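Side-chain contact in polyketide synthase PksL (Bacillus subtilis, PDB 5E1V), which probably dehydrates beta-hydroxyacyl intermediates during bacillaene assembly, through a monomeric dehydratase domain of a trans-AT polyketide synthase: residues Y19-Y24 and V28-A33. Sequence-based numbering, arbitrary orientation.
Sequences YHHVVY and VLPGLA
The imidazole of H21 carries P30 CG over one of its faces and the carbonyl oxygen of V28 at its edge. P30 CG sits almost on the ring normal, 3.7 Å from the centroid of the H21 ring, a CH-pi contact in which the two side chains run past each other in opposite directions. At the edge, H21 ND1 donates to V28 O over 2.9 Å. This bond is bent (N-H...O 143°): the nitrogen lies above the carbonyl plane, and the oxygen is tilted out of the plane of the imidazole. A chi1 of -174° sets H21 CG anti to the backbone N and carries the ring across to V28 and P30, while the ND1 bond restrains its rotation.

H21, on the first strand of the hairpin 21-23/26-29, and P30, just past its second strand, are the first and last residues of the HxxxGxxxxP signature of polyketide synthase dehydratases, in a domain built from hot-dog folds. In related dehydratases this histidine is the catalytic base and works with an aspartate; D194 of helix 190-203, which P30 touches, is probably that aspartate here.

The main chain adds a second, straighter link, V28 N to H21 O at 3.0 Å and 167°. V28 is thus gripped through both its N-H and its carbonyl, the latter by the imidazole rather than by H21 N. Next to the ring, V28 CG2 packs on V23, 4.0 Å from V23 CB and equally near V23 CG2, the valines meeting at a slant. L150 of strand 150-152 touches both H21 and V23, and H152 makes an edge-to-face ring contact with H21.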
# COMPACT_ATOMS: atom_id res chain seq x y z
N TYR A 19 -4.52 5.61 13.31
CA TYR A 19 -4.19 6.66 14.22
C TYR A 19 -3.07 7.51 13.71
O TYR A 19 -3.10 8.76 13.92
CB TYR A 19 -3.87 6.04 15.56
CG TYR A 19 -3.64 7.03 16.64
CD1 TYR A 19 -4.65 7.40 17.49
CD2 TYR A 19 -2.36 7.56 16.88
CE1 TYR A 19 -4.44 8.32 18.52
CE2 TYR A 19 -2.12 8.48 17.92
CZ TYR A 19 -3.16 8.87 18.74
OH TYR A 19 -2.94 9.79 19.83
N HIS A 20 -2.11 6.91 13.02
CA HIS A 20 -0.86 7.59 12.61
C HIS A 20 -0.84 7.99 11.12
O HIS A 20 0.22 8.29 10.55
CB HIS A 20 0.35 6.70 12.94
CG HIS A 20 0.61 6.59 14.42
ND1 HIS A 20 0.98 7.68 15.18
CD2 HIS A 20 0.38 5.58 15.31
CE1 HIS A 20 1.09 7.33 16.45
NE2 HIS A 20 0.75 6.06 16.56
N HIS A 21 -2.02 8.08 10.54
CA HIS A 21 -2.10 8.46 9.15
C HIS A 21 -3.24 9.40 8.97
O HIS A 21 -4.39 8.99 8.99
CB HIS A 21 -2.28 7.20 8.26
CG HIS A 21 -2.23 7.50 6.80
ND1 HIS A 21 -3.35 7.53 6.02
CD2 HIS A 21 -1.19 7.77 5.97
CE1 HIS A 21 -3.01 7.75 4.76
NE2 HIS A 21 -1.70 7.92 4.70
N VAL A 22 -2.90 10.69 8.79
CA VAL A 22 -3.89 11.78 8.81
C VAL A 22 -3.83 12.49 7.50
O VAL A 22 -2.77 12.95 7.09
CB VAL A 22 -3.61 12.80 9.95
CG1 VAL A 22 -4.67 13.90 9.97
CG2 VAL A 22 -3.60 12.12 11.31
N VAL A 23 -4.98 12.66 6.88
CA VAL A 23 -5.12 13.27 5.55
C VAL A 23 -6.16 14.42 5.56
O VAL A 23 -7.36 14.19 5.77
CB VAL A 23 -5.60 12.22 4.52
CG1 VAL A 23 -5.87 12.83 3.14
CG2 VAL A 23 -4.63 11.03 4.43
N TYR A 24 -5.71 15.63 5.30
CA TYR A 24 -6.57 16.84 5.46
C TYR A 24 -7.31 16.79 6.81
O TYR A 24 -8.52 16.88 6.87
CB TYR A 24 -7.54 16.97 4.28
CG TYR A 24 -6.88 17.25 2.98
CD1 TYR A 24 -6.04 18.33 2.83
CD2 TYR A 24 -7.07 16.43 1.89
CE1 TYR A 24 -5.41 18.60 1.64
CE2 TYR A 24 -6.46 16.71 0.68
CZ TYR A 24 -5.62 17.81 0.56
OH TYR A 24 -4.97 18.07 -0.63
N VAL A 28 -7.15 8.18 8.31
CA VAL A 28 -7.52 7.40 7.18
C VAL A 28 -6.72 6.12 7.13
O VAL A 28 -5.50 6.12 7.30
CB VAL A 28 -7.16 8.19 5.86
CG1 VAL A 28 -7.26 7.32 4.61
CG2 VAL A 28 -8.08 9.33 5.69
N LEU A 29 -7.38 5.01 6.94
CA LEU A 29 -6.63 3.81 6.64
C LEU A 29 -5.92 3.97 5.26
O LEU A 29 -6.60 4.17 4.24
CB LEU A 29 -7.58 2.62 6.62
CG LEU A 29 -6.80 1.33 6.38
CD1 LEU A 29 -5.85 0.92 7.50
CD2 LEU A 29 -7.67 0.18 5.94
N PRO A 30 -4.59 3.88 5.23
CA PRO A 30 -3.97 4.01 3.91
C PRO A 30 -4.53 2.98 2.95
O PRO A 30 -4.74 1.81 3.28
CB PRO A 30 -2.44 3.83 4.16
CG PRO A 30 -2.27 3.95 5.62
CD PRO A 30 -3.59 3.57 6.26
N GLY A 31 -4.87 3.45 1.77
CA GLY A 31 -5.42 2.57 0.78
C GLY A 31 -4.47 1.43 0.47
O GLY A 31 -4.90 0.42 0.07
N LEU A 32 -3.17 1.63 0.61
CA LEU A 32 -2.15 0.58 0.28
C LEU A 32 -2.11 -0.55 1.36
O LEU A 32 -1.52 -1.58 1.15
CB LEU A 32 -0.78 1.18 0.09
CG LEU A 32 -0.66 1.96 -1.25
CD1 LEU A 32 0.63 2.75 -1.22
CD2 LEU A 32 -0.65 0.97 -2.39
N ALA A 33 -2.84 -0.33 2.45
CA ALA A 33 -3.00 -1.32 3.50
C ALA A 33 -3.92 -2.43 3.11
O ALA A 33 -3.94 -3.47 3.74
CB ALA A 33 -3.47 -0.63 4.79